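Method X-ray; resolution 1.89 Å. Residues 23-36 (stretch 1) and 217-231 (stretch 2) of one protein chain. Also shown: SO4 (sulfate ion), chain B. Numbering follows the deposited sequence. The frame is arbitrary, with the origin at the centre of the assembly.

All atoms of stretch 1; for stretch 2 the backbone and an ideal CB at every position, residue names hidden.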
# COMPACT_ATOMS: atom_id res chain seq x y z
N PRO A 23 11.64 -0.81 9.58
CA PRO A 23 11.38 0.11 8.46
C PRO A 23 12.49 1.13 8.26
O PRO A 23 13.20 1.51 9.19
CB PRO A 23 10.07 0.79 8.86
CG PRO A 23 10.09 0.74 10.35
CD PRO A 23 10.73 -0.55 10.71
N HIS A 24 12.61 1.59 7.01
CA HIS A 24 13.47 2.70 6.63
C HIS A 24 12.75 4.03 6.87
O HIS A 24 11.56 4.07 7.20
CB HIS A 24 13.88 2.59 5.17
CG HIS A 24 14.56 1.30 4.84
ND1 HIS A 24 14.47 0.70 3.60
CD2 HIS A 24 15.34 0.48 5.59
CE1 HIS A 24 15.17 -0.42 3.60
NE2 HIS A 24 15.71 -0.58 4.79
N HIS A 25 13.48 5.13 6.67
CA HIS A 25 12.92 6.44 7.01
C HIS A 25 11.64 6.71 6.23
O HIS A 25 10.67 7.25 6.79
CB HIS A 25 13.95 7.55 6.79
CG HIS A 25 14.38 7.72 5.36
ND1 HIS A 25 15.21 6.82 4.72
CD2 HIS A 25 14.14 8.71 4.47
CE1 HIS A 25 15.44 7.24 3.48
NE2 HIS A 25 14.80 8.38 3.31
N VAL A 26 11.59 6.33 4.96
CA VAL A 26 10.41 6.63 4.15
C VAL A 26 9.25 5.72 4.54
O VAL A 26 8.10 6.17 4.62
CB VAL A 26 10.72 6.51 2.65
CG1 VAL A 26 9.52 7.01 1.83
CG2 VAL A 26 11.97 7.29 2.31
N GLN A 27 9.52 4.44 4.76
CA GLN A 27 8.50 3.53 5.27
C GLN A 27 7.96 4.02 6.61
O GLN A 27 6.75 4.05 6.83
CB GLN A 27 9.07 2.12 5.41
CG GLN A 27 9.50 1.50 4.11
CD GLN A 27 10.31 0.25 4.32
OE1 GLN A 27 11.21 0.21 5.17
NE2 GLN A 27 10.00 -0.80 3.57
N LEU A 28 8.87 4.39 7.51
CA LEU A 28 8.44 4.89 8.81
C LEU A 28 7.54 6.11 8.66
O LEU A 28 6.53 6.23 9.36
CB LEU A 28 9.66 5.23 9.66
CG LEU A 28 9.44 5.44 11.16
CD1 LEU A 28 8.75 4.25 11.80
CD2 LEU A 28 10.79 5.70 11.82
N ALA A 29 7.89 7.03 7.76
CA ALA A 29 7.05 8.20 7.56
C ALA A 29 5.65 7.81 7.12
O ALA A 29 4.65 8.37 7.60
CB ALA A 29 7.68 9.14 6.53
N ILE A 30 5.54 6.83 6.22
CA ILE A 30 4.23 6.33 5.79
C ILE A 30 3.47 5.77 6.98
O ILE A 30 2.27 6.03 7.15
CB ILE A 30 4.40 5.28 4.67
CG1 ILE A 30 4.94 5.97 3.41
CG2 ILE A 30 3.08 4.54 4.41
CD1 ILE A 30 5.27 5.03 2.27
N HIS A 31 4.14 4.96 7.80
CA HIS A 31 3.46 4.32 8.93
C HIS A 31 3.03 5.33 9.98
O HIS A 31 2.00 5.15 10.63
CB HIS A 31 4.36 3.26 9.57
CG HIS A 31 4.69 2.12 8.67
ND1 HIS A 31 3.73 1.43 7.95
CD2 HIS A 31 5.87 1.52 8.38
CE1 HIS A 31 4.31 0.47 7.25
NE2 HIS A 31 5.60 0.51 7.49
N ARG A 32 3.83 6.39 10.19
CA ARG A 32 3.47 7.39 11.19
C ARG A 32 2.32 8.28 10.73
O ARG A 32 1.66 8.90 11.57
CB ARG A 32 4.68 8.25 11.55
CG ARG A 32 5.73 7.51 12.37
CD ARG A 32 6.75 8.47 12.95
NE ARG A 32 7.87 7.76 13.57
CZ ARG A 32 7.93 7.39 14.84
NH1 ARG A 32 6.93 7.64 15.68
NH2 ARG A 32 9.00 6.75 15.29
N SER A 33 2.08 8.36 9.43
CA SER A 33 1.03 9.22 8.91
C SER A 33 -0.35 8.67 9.28
O SER A 33 -0.62 7.49 9.07
CB SER A 33 1.14 9.35 7.40
OG SER A 33 0.02 10.03 6.87
N THR A 34 -1.21 9.54 9.79
CA THR A 34 -2.60 9.20 10.08
C THR A 34 -3.55 9.65 8.97
O THR A 34 -4.77 9.56 9.15
CB THR A 34 -3.02 9.83 11.41
OG1 THR A 34 -2.85 11.25 11.34
CG2 THR A 34 -2.18 9.26 12.55
N ALA A 35 -3.03 10.11 7.84
CA ALA A 35 -3.89 10.61 6.77
C ALA A 35 -4.72 9.47 6.17
O ALA A 35 -4.22 8.36 5.97
CB ALA A 35 -3.05 11.27 5.68
N LYS A 36 -5.98 9.77 5.87
CA LYS A 36 -6.85 8.76 5.26
C LYS A 36 -6.49 8.51 3.80
O LYS A 36 -6.89 7.48 3.26
CB LYS A 36 -8.31 9.19 5.39
CG LYS A 36 -8.76 9.32 6.83
CD LYS A 36 -9.92 8.39 7.15
CE LYS A 36 -10.19 8.34 8.65
NZ LYS A 36 -10.40 9.70 9.24
N UNK A 217 -6.52 18.44 3.65
CA UNK A 217 -6.09 17.97 4.98
C UNK A 217 -6.05 16.45 5.12
O UNK A 217 -5.28 15.94 5.93
CB UNK A 217 -7.02 18.54 6.05
N UNK A 218 -6.88 15.72 4.38
CA UNK A 218 -6.89 14.27 4.53
C UNK A 218 -5.83 13.58 3.69
O UNK A 218 -5.77 12.34 3.69
CB UNK A 218 -8.27 13.72 4.16
N UNK A 219 -4.99 14.34 3.00
CA UNK A 219 -3.97 13.79 2.12
C UNK A 219 -2.58 14.03 2.70
O UNK A 219 -2.28 15.12 3.20
CB UNK A 219 -4.08 14.40 0.72
N UNK A 220 -1.72 13.02 2.60
CA UNK A 220 -0.31 13.19 2.91
C UNK A 220 0.49 12.41 1.88
O UNK A 220 0.21 11.24 1.63
CB UNK A 220 0.01 12.73 4.33
N UNK A 221 1.49 13.06 1.29
CA UNK A 221 2.25 12.47 0.19
C UNK A 221 3.72 12.31 0.56
O UNK A 221 4.29 13.10 1.31
CB UNK A 221 2.12 13.33 -1.07
N UNK A 222 4.32 11.27 -0.02
CA UNK A 222 5.70 10.89 0.24
C UNK A 222 6.41 10.70 -1.09
O UNK A 222 5.82 10.17 -2.04
CB UNK A 222 5.78 9.62 1.09
N UNK A 223 7.67 11.14 -1.15
CA UNK A 223 8.45 11.12 -2.38
C UNK A 223 9.87 10.65 -2.08
O UNK A 223 10.48 11.09 -1.10
CB UNK A 223 8.47 12.50 -3.04
N UNK A 224 10.39 9.75 -2.91
CA UNK A 224 11.77 9.32 -2.76
C UNK A 224 12.22 8.64 -4.05
O UNK A 224 11.53 7.77 -4.57
CB UNK A 224 11.93 8.38 -1.56
N UNK A 225 13.38 9.06 -4.55
CA UNK A 225 14.05 8.32 -5.60
C UNK A 225 14.64 7.04 -5.02
O UNK A 225 14.83 6.90 -3.81
CB UNK A 225 15.14 9.17 -6.26
N UNK A 226 14.93 6.09 -5.90
CA UNK A 226 15.56 4.86 -5.45
C UNK A 226 16.83 5.16 -4.66
O UNK A 226 17.12 4.50 -3.65
CB UNK A 226 15.88 3.96 -6.64
N UNK A 227 17.59 6.16 -5.09
CA UNK A 227 18.85 6.48 -4.42
C UNK A 227 18.66 7.31 -3.16
O UNK A 227 19.63 7.47 -2.40
CB UNK A 227 19.77 7.23 -5.38
N UNK A 228 17.46 7.85 -2.92
CA UNK A 228 17.16 8.40 -1.60
C UNK A 228 17.09 7.30 -0.55
O UNK A 228 17.51 7.50 0.59
CB UNK A 228 15.84 9.18 -1.63
N UNK A 229 16.58 6.13 -0.93
CA UNK A 229 16.52 5.00 -0.00
C UNK A 229 17.82 4.20 -0.03
O UNK A 229 18.23 3.66 1.00
CB UNK A 229 15.34 4.09 -0.34
N UNK A 230 18.47 4.11 -1.19
CA UNK A 230 19.71 3.36 -1.36
C UNK A 230 20.79 4.31 -1.87
O UNK A 230 21.14 4.29 -3.06
CB UNK A 230 19.52 2.18 -2.32
N UNK A 231 21.34 5.16 -0.99
CA UNK A 231 22.37 6.10 -1.45
C UNK A 231 23.61 5.41 -2.00
O UNK A 231 24.28 5.96 -2.88
CB UNK A 231 22.78 7.02 -0.30
S SO4 B . 17.47 4.66 6.64
O1 SO4 B . 16.61 4.93 5.49
O2 SO4 B . 17.72 3.23 6.72
O3 SO4 B . 18.74 5.37 6.49
O4 SO4 B . 16.81 5.12 7.86

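Position 217 has nothing of stretch 1 near its ideal CB and would admit many residues; it is Pro-217. At 218 the CB points sideways, 4.7 Å from Lys-36 CB, so a small or polar residue would fit. Asp-218 is found, and it meets stretch 1 chiefly through its backbone, with its O 3.5 Å from Ala-35 CB.

From 219 to 224 the backbone is extended and runs antiparallel to helix 25-32, so CB directions alternate. Positions 219, 221 and 223 point away and stretch 1 does not constrain them; they are Phe-219, Ser-221 and His-223.

Position 220 points toward stretch 1, its ideal CB 3.6 Å from Ala-35 CB and 3.7 Å from Ser-33 OG. A hydroxyl lies close by and the N of Thr-34 lies beyond it, so an acceptor such as Asp, Glu, Asn or Gln would suit. Glu-220 is extended (chi1 and chi2 t). Ser-33 OG donates a very short hydrogen bond to Glu-220 OE1 (2.5 Å), while Ser-33 OG itself accepts from Ala-35 N (3.2 Å). Water 2 links the same carboxylate to the backbone, accepting from Thr-34 N at 2.7 Å and donating to Glu-220 OE1 at 3.2 Å.

At 222 the CB again points toward the helix, 4.4 Å from Ile-30 CG1 and 4.6 Å from Val-26 CG1. This apolar surface, continued by Ala-29, favours Leu, Ile, Met or Phe. Phe-222 lays one ring face against Ile-30, whose CG1 sits 3.8 Å from the ring centroid, 10° off the normal, in a CH-pi contact. The ring edge reaches Ser-33, with CZ 3.6 Å from Ser-33 CB.

Position 224 brings its ideal CB within 4.0 Å of Val-26 CG2, where a small apolar residue is enough to make contact; Ala-224 does so through CB.

Positions 225, 226 and 227 are out of reach, so stretch 1 sets no preference; they are Ala-225, at the N-cap position, Ser-226 and Trp-227. At 228 the CB points sideways, 5.1 Å from His-25 NE2, and polar residues are plausible. Asp-228 turns its side chain back, OD2 accepting from Ala-225 N (2.8 Å).

Position 229 lies near both histidines and Val-26, suiting a medium apolar residue. Val-229 places CG1 3.7 Å from His-24 ND1 and CG2 4.2 Å from Val-26 CG2.

The CB of 230 is remote, so only a long side chain could reach His-24. Trp-230 does, its CZ2 4.0 Å from His-24 CE1, the ring planes at 82°. Position 231, out of reach, is Pro-231.

Stretch 2 (217-231) PDFESFHAASWDVWP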
# COMPACT_ATOMS: atom_id res chain seq x y z
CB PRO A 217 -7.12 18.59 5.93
CG PRO A 217 -7.80 19.66 5.14
CD PRO A 217 -7.78 19.21 3.73
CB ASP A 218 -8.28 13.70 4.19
CG ASP A 218 -8.87 14.31 2.92
OD1 ASP A 218 -8.47 15.43 2.54
OD2 ASP A 218 -9.76 13.66 2.32
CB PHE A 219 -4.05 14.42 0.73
CG PHE A 219 -5.10 13.81 -0.16
CD1 PHE A 219 -6.44 14.07 0.05
CD2 PHE A 219 -4.73 13.02 -1.24
CE1 PHE A 219 -7.41 13.51 -0.79
CE2 PHE A 219 -5.69 12.46 -2.07
CZ PHE A 219 -7.02 12.71 -1.84
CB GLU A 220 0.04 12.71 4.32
CG GLU A 220 1.51 12.90 4.66
CD GLU A 220 1.79 12.70 6.14
OE1 GLU A 220 0.83 12.39 6.88
OE2 GLU A 220 2.95 12.86 6.55
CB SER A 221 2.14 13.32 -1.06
OG SER A 221 0.80 13.34 -1.52
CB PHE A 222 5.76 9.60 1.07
CG PHE A 222 4.81 9.62 2.23
CD1 PHE A 222 5.27 9.95 3.50
CD2 PHE A 222 3.47 9.33 2.06
CE1 PHE A 222 4.40 9.98 4.57
CE2 PHE A 222 2.61 9.35 3.13
CZ PHE A 222 3.08 9.68 4.39
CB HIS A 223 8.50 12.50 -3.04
CG HIS A 223 9.11 12.48 -4.40
ND1 HIS A 223 10.28 13.15 -4.70
CD2 HIS A 223 8.75 11.84 -5.53
CE1 HIS A 223 10.59 12.94 -5.96
NE2 HIS A 223 9.68 12.15 -6.49
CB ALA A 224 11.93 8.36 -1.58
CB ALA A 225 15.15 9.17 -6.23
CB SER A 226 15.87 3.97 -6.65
OG SER A 226 14.70 3.77 -7.43
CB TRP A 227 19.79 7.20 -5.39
CG TRP A 227 19.20 8.42 -6.02
CD1 TRP A 227 19.05 9.64 -5.45
CD2 TRP A 227 18.69 8.52 -7.35
NE1 TRP A 227 18.47 10.51 -6.34
CE2 TRP A 227 18.24 9.85 -7.52
CE3 TRP A 227 18.56 7.63 -8.42
CZ2 TRP A 227 17.68 10.30 -8.71
CZ3 TRP A 227 18.01 8.08 -9.60
CH2 TRP A 227 17.58 9.40 -9.74
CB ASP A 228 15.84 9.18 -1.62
CG ASP A 228 15.93 10.46 -2.43
OD1 ASP A 228 17.00 11.11 -2.42
OD2 ASP A 228 14.92 10.83 -3.06
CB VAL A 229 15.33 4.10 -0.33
CG1 VAL A 229 15.17 3.03 0.76
CG2 VAL A 229 14.04 4.92 -0.51
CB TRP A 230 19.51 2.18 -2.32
CG TRP A 230 18.53 1.18 -1.81
CD1 TRP A 230 17.28 0.93 -2.30
CD2 TRP A 230 18.71 0.31 -0.69
NE1 TRP A 230 16.68 -0.06 -1.55
CE2 TRP A 230 17.53 -0.45 -0.56
CE3 TRP A 230 19.75 0.10 0.22
CZ2 TRP A 230 17.37 -1.42 0.44
CZ3 TRP A 230 19.59 -0.86 1.21
CH2 TRP A 230 18.41 -1.60 1.32
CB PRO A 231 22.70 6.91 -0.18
CG PRO A 231 21.66 6.54 0.83
CD PRO A 231 21.15 5.19 0.47
O HOH W 1 4.83 10.76 8.43
O HOH W 2 -0.40 12.16 9.84
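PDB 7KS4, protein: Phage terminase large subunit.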